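Local coordinates for endoribonuclease ToxN (Pectobacterium atrosepticum, PDB 2XDB), which cleaves RNA within AAA(U/G) sequences as the toxin of an antiviral type III toxin-antitoxin system, in which it is bound by the ToxI antitoxin RNA, at residues G44-A49 with I92-V97; I84-M89 with S130-L135. All coordinates share one frame; numbering follows the deposited sequence.

Contact 1. Residues G44-A49 with I92-V97. With SO4 (sulfate ion), chain C.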
ATOM      1  N   GLY A  44       6.711   2.508  16.755  1.00 41.39           N
ATOM      2  CA  GLY A  44       7.920   2.798  16.014  1.00 38.91           C
ATOM      3  C   GLY A  44       8.024   2.135  14.648  1.00 46.41           C
ATOM      4  O   GLY A  44       9.123   2.008  14.113  1.00 59.25           O
ATOM      5  N   HIS A  45       6.902   1.718  14.063  1.00 40.99           N
ATOM      6  CA  HIS A  45       6.928   1.222  12.688  1.00 40.64           C
ATOM      7  C   HIS A  45       6.193   2.143  11.726  1.00 46.54           C
ATOM      8  O   HIS A  45       5.201   2.772  12.093  1.00 52.99           O
ATOM      9  CB  HIS A  45       6.339  -0.180  12.599  1.00 36.82           C
ATOM     10  CG  HIS A  45       6.827  -1.100  13.668  1.00 44.54           C
ATOM     11  ND1 HIS A  45       8.160  -1.399  13.837  1.00 43.70           N
ATOM     12  CD2 HIS A  45       6.160  -1.781  14.628  1.00 48.14           C
ATOM     13  CE1 HIS A  45       8.291  -2.230  14.855  1.00 49.02           C
ATOM     14  NE2 HIS A  45       7.092  -2.481  15.350  1.00 45.71           N
ATOM     15  N   LYS A  46       6.683   2.205  10.492  1.00 44.21           N
ATOM     16  CA  LYS A  46       6.009   2.935   9.423  1.00 39.00           C
ATOM     17  C   LYS A  46       5.559   1.977   8.337  1.00 41.23           C
ATOM     18  O   LYS A  46       6.383   1.283   7.730  1.00 46.34           O
ATOM     19  CB  LYS A  46       6.936   4.000   8.839  1.00 33.19           C
ATOM     20  CG  LYS A  46       7.363   4.989   9.894  1.00 39.78           C
ATOM     21  CD  LYS A  46       8.294   6.060   9.396  1.00 41.42           C
ATOM     22  CE  LYS A  46       8.521   7.038  10.536  1.00 49.00           C
ATOM     23  NZ  LYS A  46       9.471   8.122  10.207  1.00 60.05           N
ATOM     24  N   TYR A  47       4.252   1.934   8.101  1.00 35.05           N
ATOM     25  CA  TYR A  47       3.694   1.055   7.090  1.00 31.85           C
ATOM     26  C   TYR A  47       3.383   1.771   5.788  1.00 38.45           C
ATOM     27  O   TYR A  47       2.860   2.884   5.790  1.00 46.08           O
ATOM     28  CB  TYR A  47       2.418   0.403   7.621  1.00 37.64           C
ATOM     29  CG  TYR A  47       2.682  -0.828   8.450  1.00 39.04           C
ATOM     30  CD1 TYR A  47       2.695  -2.089   7.866  1.00 40.16           C
ATOM     31  CD2 TYR A  47       2.941  -0.731   9.806  1.00 27.26           C
ATOM     32  CE1 TYR A  47       2.951  -3.214   8.609  1.00 36.49           C
ATOM     33  CE2 TYR A  47       3.192  -1.851  10.556  1.00 31.22           C
ATOM     34  CZ  TYR A  47       3.204  -3.089   9.952  1.00 39.51           C
ATOM     35  OH  TYR A  47       3.459  -4.209  10.704  1.00 45.47           O
ATOM     36  N   LEU A  48       3.692   1.122   4.673  1.00 38.93           N
ATOM     37  CA  LEU A  48       3.205   1.561   3.371  1.00 37.45           C
ATOM     38  C   LEU A  48       2.314   0.467   2.813  1.00 40.28           C
ATOM     39  O   LEU A  48       2.535  -0.713   3.084  1.00 43.30           O
ATOM     40  CB  LEU A  48       4.359   1.805   2.395  1.00 35.61           C
ATOM     41  CG  LEU A  48       5.384   2.875   2.753  1.00 40.96           C
ATOM     42  CD1 LEU A  48       6.370   3.060   1.596  1.00 38.99           C
ATOM     43  CD2 LEU A  48       4.678   4.184   3.081  1.00 41.30           C
ATOM     44  N   ALA A  49       1.322   0.852   2.014  1.00 35.81           N
ATOM     45  CA  ALA A  49       0.405  -0.120   1.422  1.00 32.58           C
ATOM     46  C   ALA A  49       0.479  -0.086  -0.099  1.00 42.37           C
ATOM     47  O   ALA A  49       0.616   0.981  -0.690  1.00 44.76           O
ATOM     48  CB  ALA A  49      -1.005   0.163   1.866  1.00 30.26           C
ATOM     49  N   ILE A  92       8.446  -0.470   6.783  1.00 38.14           N
ATOM     50  CA  ILE A  92       9.547  -0.095   5.901  1.00 41.82           C
ATOM     51  C   ILE A  92      10.714   0.536   6.640  1.00 45.97           C
ATOM     52  O   ILE A  92      10.574   1.033   7.750  1.00 47.94           O
ATOM     53  CB  ILE A  92       9.098   0.871   4.792  1.00 40.73           C
ATOM     54  CG1 ILE A  92       8.537   2.162   5.391  1.00 40.70           C
ATOM     55  CG2 ILE A  92       8.067   0.212   3.908  1.00 44.37           C
ATOM     56  CD1 ILE A  92       9.559   3.263   5.519  1.00 39.42           C
ATOM     57  N   ILE A  93      11.869   0.487   5.999  1.00 49.02           N
ATOM     58  CA  ILE A  93      13.070   1.187   6.420  1.00 50.08           C
ATOM     59  C   ILE A  93      13.207   2.399   5.496  1.00 45.94           C
ATOM     60  O   ILE A  93      13.098   2.264   4.276  1.00 45.89           O
ATOM     61  CB  ILE A  93      14.280   0.278   6.204  1.00 55.55           C
ATOM     62  CG1 ILE A  93      14.199  -0.937   7.109  1.00 56.70           C
ATOM     63  CG2 ILE A  93      15.563   1.010   6.456  1.00 63.65           C
ATOM     64  CD1 ILE A  93      15.278  -1.952   6.811  1.00 56.95           C
ATOM     65  N   GLU A  94      13.448   3.582   6.046  1.00 44.51           N
ATOM     66  CA  GLU A  94      13.429   4.788   5.201  1.00 52.14           C
ATOM     67  C   GLU A  94      14.431   4.771   4.043  1.00 51.29           C
ATOM     68  O   GLU A  94      14.128   5.258   2.959  1.00 54.75           O
ATOM     69  CB  GLU A  94      13.574   6.060   6.033  1.00 59.32           C
ATOM     70  CG  GLU A  94      12.648   6.065   7.230  1.00 78.47           C
ATOM     71  CD  GLU A  94      11.993   7.405   7.491  1.00 92.98           C
ATOM     72  OE1 GLU A  94      11.892   8.235   6.558  1.00 95.77           O
ATOM     73  OE2 GLU A  94      11.557   7.612   8.643  1.00 98.83           O
ATOM     74  N   ALA A  95      15.611   4.204   4.270  1.00 46.59           N
ATOM     75  CA  ALA A  95      16.622   4.115   3.220  1.00 46.67           C
ATOM     76  C   ALA A  95      16.253   3.175   2.078  1.00 54.69           C
ATOM     77  O   ALA A  95      16.845   3.263   1.009  1.00 56.39           O
ATOM     78  CB  ALA A  95      17.971   3.710   3.799  1.00 38.50           C
ATOM     79  N   GLU A  96      15.308   2.260   2.298  1.00 54.55           N
ATOM     80  CA  GLU A  96      14.933   1.315   1.247  1.00 50.01           C
ATOM     81  C   GLU A  96      13.679   1.768   0.493  1.00 51.76           C
ATOM     82  O   GLU A  96      13.104   1.029  -0.317  1.00 53.87           O
ATOM     83  CB  GLU A  96      14.730  -0.075   1.828  1.00 51.29           C
ATOM     84  CG  GLU A  96      15.966  -0.653   2.481  1.00 61.40           C
ATOM     85  CD  GLU A  96      17.210  -0.496   1.633  1.00 65.34           C
ATOM     86  OE1 GLU A  96      18.284  -0.208   2.206  1.00 70.29           O
ATOM     87  OE2 GLU A  96      17.120  -0.655   0.402  1.00 64.17           O
ATOM     88  N   VAL A  97      13.282   3.008   0.742  1.00 44.05           N
ATOM     89  CA  VAL A  97      12.024   3.526   0.250  1.00 41.54           C
ATOM     90  C   VAL A  97      12.243   4.849  -0.459  1.00 47.55           C
ATOM     91  O   VAL A  97      13.204   5.543  -0.183  1.00 52.36           O
ATOM     92  CB  VAL A  97      11.082   3.722   1.423  1.00 42.11           C
ATOM     93  CG1 VAL A  97      10.452   5.092   1.394  1.00 25.15           C
ATOM     94  CG2 VAL A  97      10.066   2.597   1.454  1.00 46.56           C
TER
HETATM   95  S   SO4 C1163      14.216   4.656   9.742  1.00102.73           S
HETATM   96  O1  SO4 C1163      14.829   4.268  11.008  1.00104.12           O
HETATM   97  O2  SO4 C1163      13.710   6.018   9.868  1.00101.36           O
HETATM   98  O3  SO4 C1163      15.213   4.600   8.675  1.00104.05           O
HETATM   99  O4  SO4 C1163      13.113   3.748   9.433  1.00 99.33           O
HETATM  100  O   HOH W   1       9.639   0.945  10.160  1.00 79.90           O
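The carboxylate of E94 is the flat group here, and K46 reaches it at one corner: NZ lies 2.7 Å from OE2 of E94, on the syn side and 27° out of the carboxylate plane. This salt bridge spans the outer end of the contact. K46 is extended beyond CG and gets there as a straight arm, whereas E94 bends at chi2 (-139°) to bring its carboxylate across. The backbone N of E94 also faces a sulfate, probably from the crystallisation liquor, through two weak bonds.

Beneath the charged pair the two backbones are joined directly on one side alone. I92 N donates to K46 O at 2.9 Å. The return link is made by a water, which accepts from K46 N at 3.2 Å and donates to I92 O at 2.6 Å.

Further in, L48 passes obliquely over I92, its CG 4.0 Å from CG2 of I92, and its CD1 meets CG2 of V97 at 3.7 Å. Y4 and I6 of strand 3-6 pack on both L48 and V97.

Two residues away on each strand, L48 and I90 are joined backbone to backbone, so the K46-I92 pair looks like the fraying end of an antiparallel ladder: a water stands where the return bond of a hydrogen-bonded pair would be expected, and a salt bridge ties the departing loop to strand 45-52.

Contact 2. Residues I84-M89 with S130-L135. With nucleotides of chain B.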
ATOM      1  N   ILE A  84      -6.313   0.443  -2.589  1.00 46.90           N
ATOM      2  CA  ILE A  84      -5.159   0.295  -1.719  1.00 41.21           C
ATOM      3  C   ILE A  84      -5.288  -1.059  -1.040  1.00 45.01           C
ATOM      4  O   ILE A  84      -6.283  -1.325  -0.370  1.00 52.20           O
ATOM      5  CB  ILE A  84      -5.146   1.373  -0.641  1.00 36.48           C
ATOM      6  CG1 ILE A  84      -5.127   2.766  -1.256  1.00 35.14           C
ATOM      7  CG2 ILE A  84      -3.952   1.201   0.265  1.00 41.61           C
ATOM      8  CD1 ILE A  84      -5.197   3.881  -0.206  1.00 35.14           C
ATOM      9  N   ASN A  85      -4.306  -1.933  -1.223  1.00 41.44           N
ATOM     10  CA  ASN A  85      -4.397  -3.266  -0.642  1.00 39.04           C
ATOM     11  C   ASN A  85      -3.825  -3.316   0.775  1.00 45.59           C
ATOM     12  O   ASN A  85      -2.724  -3.823   1.007  1.00 49.25           O
ATOM     13  CB  ASN A  85      -3.726  -4.285  -1.541  1.00 37.46           C
ATOM     14  CG  ASN A  85      -4.631  -5.445  -1.874  1.00 49.15           C
ATOM     15  OD1 ASN A  85      -5.514  -5.806  -1.096  1.00 55.42           O
ATOM     16  ND2 ASN A  85      -4.419  -6.038  -3.039  1.00 52.11           N
ATOM     17  N   LEU A  86      -4.582  -2.773   1.720  1.00 36.94           N
ATOM     18  CA  LEU A  86      -4.138  -2.690   3.098  1.00 40.27           C
ATOM     19  C   LEU A  86      -3.636  -4.023   3.681  1.00 45.78           C
ATOM     20  O   LEU A  86      -2.709  -4.035   4.488  1.00 48.06           O
ATOM     21  CB  LEU A  86      -5.258  -2.117   3.971  1.00 34.14           C
ATOM     22  CG  LEU A  86      -5.661  -0.699   3.597  1.00 35.62           C
ATOM     23  CD1 LEU A  86      -6.868  -0.285   4.390  1.00 28.94           C
ATOM     24  CD2 LEU A  86      -4.500   0.272   3.814  1.00 36.38           C
ATOM     25  N   LYS A  87      -4.243  -5.139   3.291  1.00 39.97           N
ATOM     26  CA  LYS A  87      -3.890  -6.411   3.920  1.00 41.63           C
ATOM     27  C   LYS A  87      -2.490  -6.877   3.570  1.00 43.38           C
ATOM     28  O   LYS A  87      -1.973  -7.809   4.172  1.00 46.06           O
ATOM     29  CB  LYS A  87      -4.918  -7.504   3.612  1.00 41.70           C
ATOM     30  CG  LYS A  87      -5.175  -7.787   2.166  1.00 43.60           C
ATOM     31  CD  LYS A  87      -6.185  -8.927   2.075  1.00 54.98           C
ATOM     32  CE  LYS A  87      -6.276  -9.534   0.691  1.00 54.31           C
ATOM     33  NZ  LYS A  87      -6.730  -8.507  -0.288  1.00 63.87           N
ATOM     34  N   PHE A  88      -1.869  -6.216   2.601  1.00 46.09           N
ATOM     35  CA  PHE A  88      -0.474  -6.499   2.287  1.00 43.35           C
ATOM     36  C   PHE A  88       0.437  -5.309   2.511  1.00 47.14           C
ATOM     37  O   PHE A  88       1.459  -5.201   1.856  1.00 58.76           O
ATOM     38  CB  PHE A  88      -0.328  -6.970   0.853  1.00 40.88           C
ATOM     39  CG  PHE A  88      -1.187  -8.133   0.529  1.00 45.17           C
ATOM     40  CD1 PHE A  88      -2.026  -8.108  -0.571  1.00 47.98           C
ATOM     41  CD2 PHE A  88      -1.180  -9.251   1.339  1.00 48.91           C
ATOM     42  CE1 PHE A  88      -2.831  -9.187  -0.862  1.00 48.93           C
ATOM     43  CE2 PHE A  88      -1.986 -10.337   1.047  1.00 51.76           C
ATOM     44  CZ  PHE A  88      -2.815 -10.299  -0.050  1.00 47.32           C
ATOM     45  N   MET A  89       0.068  -4.416   3.418  1.00 45.21           N
ATOM     46  CA  MET A  89       0.963  -3.338   3.816  1.00 46.89           C
ATOM     47  C   MET A  89       2.168  -3.925   4.550  1.00 48.91           C
ATOM     48  O   MET A  89       2.091  -5.034   5.085  1.00 47.10           O
ATOM     49  CB  MET A  89       0.241  -2.355   4.723  1.00 39.44           C
ATOM     50  CG  MET A  89      -0.193  -2.957   6.040  1.00 35.48           C
ATOM     51  SD  MET A  89      -1.087  -1.755   7.029  1.00 44.30           S
ATOM     52  CE  MET A  89      -1.390  -2.725   8.504  1.00 37.49           C
ATOM     53  N   SER A 130      -7.313   4.833   9.811  1.00 49.63           N
ATOM     54  CA  SER A 130      -8.115   4.173  10.820  1.00 43.87           C
ATOM     55  C   SER A 130      -8.363   2.721  10.444  1.00 44.54           C
ATOM     56  O   SER A 130      -8.338   1.840  11.293  1.00 48.22           O
ATOM     57  CB  SER A 130      -9.426   4.910  11.013  1.00 37.00           C
ATOM     58  OG  SER A 130     -10.336   4.079  11.707  1.00 49.87           O
ATOM     59  N   LYS A 131      -8.594   2.463   9.162  1.00 44.14           N
ATOM     60  CA  LYS A 131      -8.730   1.087   8.708  1.00 40.88           C
ATOM     61  C   LYS A 131      -7.431   0.321   8.912  1.00 47.53           C
ATOM     62  O   LYS A 131      -7.458  -0.845   9.278  1.00 50.73           O
ATOM     63  CB  LYS A 131      -9.144   1.032   7.247  1.00 32.60           C
ATOM     64  CG  LYS A 131     -10.589   1.383   7.006  1.00 40.78           C
ATOM     65  CD  LYS A 131     -10.847   1.575   5.532  1.00 50.42           C
ATOM     66  CE  LYS A 131     -12.298   1.893   5.273  1.00 58.52           C
ATOM     67  NZ  LYS A 131     -13.074   0.643   5.296  1.00 65.06           N
ATOM     68  N   SER A 132      -6.295   0.976   8.683  1.00 46.91           N
ATOM     69  CA  SER A 132      -5.008   0.302   8.818  1.00 41.98           C
ATOM     70  C   SER A 132      -4.793  -0.130  10.258  1.00 46.17           C
ATOM     71  O   SER A 132      -4.389  -1.255  10.525  1.00 50.22           O
ATOM     72  CB  SER A 132      -3.866   1.204   8.361  1.00 38.42           C
ATOM     73  OG  SER A 132      -4.002   1.521   6.988  1.00 41.56           O
ATOM     74  N   ASP A 133      -5.085   0.775  11.183  1.00 43.27           N
ATOM     75  CA  ASP A 133      -4.896   0.519  12.596  1.00 38.16           C
ATOM     76  C   ASP A 133      -5.767  -0.648  13.042  1.00 41.29           C
ATOM     77  O   ASP A 133      -5.310  -1.531  13.769  1.00 46.67           O
ATOM     78  CB  ASP A 133      -5.222   1.772  13.412  1.00 41.67           C
ATOM     79  CG  ASP A 133      -4.927   1.602  14.905  1.00 60.95           C
ATOM     80  OD1 ASP A 133      -3.880   1.017  15.250  1.00 66.50           O
ATOM     81  OD2 ASP A 133      -5.740   2.063  15.740  1.00 72.26           O
ATOM     82  N   THR A 134      -7.022  -0.662  12.608  1.00 34.37           N
ATOM     83  CA  THR A 134      -7.932  -1.693  13.079  1.00 38.56           C
ATOM     84  C   THR A 134      -7.567  -3.017  12.430  1.00 39.90           C
ATOM     85  O   THR A 134      -7.718  -4.079  13.027  1.00 43.44           O
ATOM     86  CB  THR A 134      -9.404  -1.351  12.791  1.00 45.71           C
ATOM     87  OG1 THR A 134      -9.716  -0.068  13.343  1.00 47.23           O
ATOM     88  CG2 THR A 134     -10.323  -2.383  13.416  1.00 46.03           C
ATOM     89  N   LEU A 135      -7.062  -2.946  11.207  1.00 39.37           N
ATOM     90  CA  LEU A 135      -6.666  -4.146  10.487  1.00 39.32           C
ATOM     91  C   LEU A 135      -5.571  -4.860  11.253  1.00 41.72           C
ATOM     92  O   LEU A 135      -5.662  -6.061  11.528  1.00 44.93           O
ATOM     93  CB  LEU A 135      -6.198  -3.798   9.081  1.00 33.23           C
ATOM     94  CG  LEU A 135      -5.615  -4.943   8.273  1.00 37.91           C
ATOM     95  CD1 LEU A 135      -6.664  -6.014   8.069  1.00 42.40           C
ATOM     96  CD2 LEU A 135      -5.097  -4.428   6.939  1.00 38.92           C
TER
ATOM     97  P     U B   2      -4.746  -9.963  -6.927  1.00 72.51           P
ATOM     98  OP1   U B   2      -6.096 -10.319  -7.399  1.00 65.32           O
ATOM     99  OP2   U B   2      -4.468  -8.578  -6.474  1.00 81.56           O
ATOM    100  O5'   U B   2      -4.334 -10.999  -5.805  1.00 82.06           O
ATOM    101  C5'   U B   2      -4.508 -12.396  -5.967  1.00 69.07           C
ATOM    102  C4'   U B   2      -3.963 -13.131  -4.772  1.00 59.77           C
ATOM    103  O4'   U B   2      -2.519 -12.993  -4.707  1.00 60.82           O
ATOM    104  C3'   U B   2      -4.446 -12.619  -3.428  1.00 55.99           C
ATOM    105  O3'   U B   2      -5.716 -13.132  -3.096  1.00 57.96           O
ATOM    106  C2'   U B   2      -3.353 -13.086  -2.489  1.00 59.43           C
ATOM    107  O2'   U B   2      -3.520 -14.468  -2.238  1.00 68.12           O
ATOM    108  C1'   U B   2      -2.108 -12.915  -3.357  1.00 62.14           C
ATOM    109  N1    U B   2      -1.387 -11.635  -3.172  1.00 68.19           N
ATOM    110  C2    U B   2      -0.486 -11.531  -2.140  1.00 70.35           C
ATOM    111  O2    U B   2      -0.284 -12.439  -1.366  1.00 76.87           O
ATOM    112  N3    U B   2       0.158 -10.327  -2.035  1.00 72.16           N
ATOM    113  C4    U B   2       0.007  -9.231  -2.857  1.00 75.58           C
ATOM    114  O4    U B   2       0.662  -8.208  -2.652  1.00 73.96           O
ATOM    115  C5    U B   2      -0.938  -9.420  -3.908  1.00 78.34           C
ATOM    116  C6    U B   2      -1.580 -10.584  -4.028  1.00 75.22           C
ATOM    117  P     U B   3      -6.548 -12.508  -1.890  1.00 72.60           P
ATOM    118  OP1   U B   3      -6.187 -11.071  -1.830  1.00 75.14           O
ATOM    119  OP2   U B   3      -6.298 -13.367  -0.710  1.00 76.39           O
ATOM    120  O5'   U B   3      -8.020 -12.655  -2.454  1.00 71.54           O
ATOM    121  C5'   U B   3      -8.452 -11.715  -3.427  1.00 77.06           C
ATOM    122  C4'   U B   3      -9.325 -12.354  -4.473  1.00 82.69           C
ATOM    123  O4'   U B   3      -8.522 -13.126  -5.398  1.00 93.67           O
ATOM    124  C3'   U B   3     -10.344 -13.347  -3.957  1.00 82.28           C
ATOM    125  O3'   U B   3     -11.482 -12.701  -3.424  1.00 85.56           O
ATOM    126  C2'   U B   3     -10.635 -14.180  -5.196  1.00 88.45           C
ATOM    127  O2'   U B   3     -11.497 -13.474  -6.073  1.00 90.71           O
ATOM    128  C1'   U B   3      -9.258 -14.241  -5.852  1.00 98.17           C
ATOM    129  N1    U B   3      -8.506 -15.464  -5.521  1.00112.01           N
ATOM    130  C2    U B   3      -7.443 -15.779  -6.342  1.00121.12           C
ATOM    131  O2    U B   3      -7.115 -15.098  -7.300  1.00125.00           O
ATOM    132  N3    U B   3      -6.770 -16.921  -6.001  1.00122.42           N
ATOM    133  C4    U B   3      -7.050 -17.760  -4.947  1.00122.18           C
ATOM    134  O4    U B   3      -6.342 -18.752  -4.779  1.00121.60           O
ATOM    135  C5    U B   3      -8.170 -17.367  -4.143  1.00120.31           C
ATOM    136  C6    U B   3      -8.845 -16.257  -4.451  1.00115.90           C
ATOM    137  P     U B  21      -9.899  -1.580  17.668  1.00 87.98           P
ATOM    138  OP1   U B  21     -10.136  -0.737  16.462  1.00 75.54           O
ATOM    139  OP2   U B  21      -9.019  -2.770  17.554  1.00 86.27           O
ATOM    140  O5'   U B  21      -9.400  -0.651  18.859  1.00 85.99           O
ATOM    141  C5'   U B  21      -9.149  -1.189  20.153  1.00 92.70           C
ATOM    142  C4'   U B  21      -9.569  -0.260  21.271  1.00101.12           C
ATOM    143  O4'   U B  21      -8.916   1.035  21.138  1.00104.72           O
ATOM    144  C3'   U B  21     -11.066   0.030  21.393  1.00106.47           C
ATOM    145  O3'   U B  21     -11.403   0.138  22.778  1.00113.52           O
ATOM    146  C2'   U B  21     -11.183   1.411  20.756  1.00105.34           C
ATOM    147  O2'   U B  21     -12.320   2.142  21.153  1.00102.85           O
ATOM    148  C1'   U B  21      -9.891   2.057  21.251  1.00111.50           C
ATOM    149  N1    U B  21      -9.412   3.324  20.620  1.00128.02           N
ATOM    150  C2    U B  21      -9.922   3.797  19.416  1.00132.21           C
ATOM    151  O2    U B  21     -10.796   3.244  18.770  1.00130.89           O
ATOM    152  N3    U B  21      -9.361   4.977  18.978  1.00137.50           N
ATOM    153  C4    U B  21      -8.367   5.725  19.585  1.00142.17           C
ATOM    154  O4    U B  21      -7.969   6.768  19.060  1.00142.85           O
ATOM    155  C5    U B  21      -7.893   5.175  20.817  1.00142.81           C
ATOM    156  C6    U B  21      -8.419   4.030  21.270  1.00138.22           C
TER
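L86 and S132 bring the backbones to within 6.5 Å, CA to CA, where a short 3-10 turn at 86-87 interrupts strand 80-91 and faces helix 125-140. No hydrogen bond crosses, so side-chain packing carries the contact.

L86 points at the helix and spreads its two methyls over neighbouring residues. CD1 meets CB of K131 at 3.9 Å, while CD2 lies 3.4 Å from OG of S132, a hydroxyl that is bonded to I128 O within its own helix. One turn on, L135 holds CG anti to the backbone N (chi1 174°) and lays CD2 against the 3-10 turn, 3.8 Å from CB of L86 and the same distance from CA of K87. On the side of L86 away from K131, M89 runs out extended beyond CG, and its CE ends 3.9 Å from S132 O.

The turn also presents residues to the RNA. The U2 base of chain B covers one face of the F88 ring, its N3 3.3 Å above the plane and over the ring centre, with CG of K87 over the opposite face. K87 NZ donates to N85 OD1, and the end of the chain lies beside the phosphate of U3 of chain B, whose charge it may offset. On the far side of the helix, T134 sits beside the U21 phosphate of chain B.

The K131 ammonium turns away to S65 O and E63 O. Its side chain also touches F69 of strand 69-73, while S132 rests on V39 and L40 of strand 35-42 and M89 on V39 and Y47. Helix 125-140 thus lies across several strands of the antiparallel sheet, with the broken part of strand 80-91 beneath it.

In the fold
The two contacts have centres about 14 Å apart and draw on the same antiparallel sheet, in which strands 45-52 and 80-91 are neighbours. Their segments alternate along the chain: 44-49, 84-89, 92-97, then 130-135. They also touch directly, CD1 of Y47 lying 3.5 Å from CG of M89 and CB of A49 3.5 Å from CG2 of I84. Strand 80-91 serves both, its break in contact 2 and the loop that leaves its end in contact 1. Contact 1 stays about 9 Å from the RNA at its nearest atom; contact 2 has RNA at both of its flanks, which places the helix-sheet packing within the RNA-binding part of the toxin.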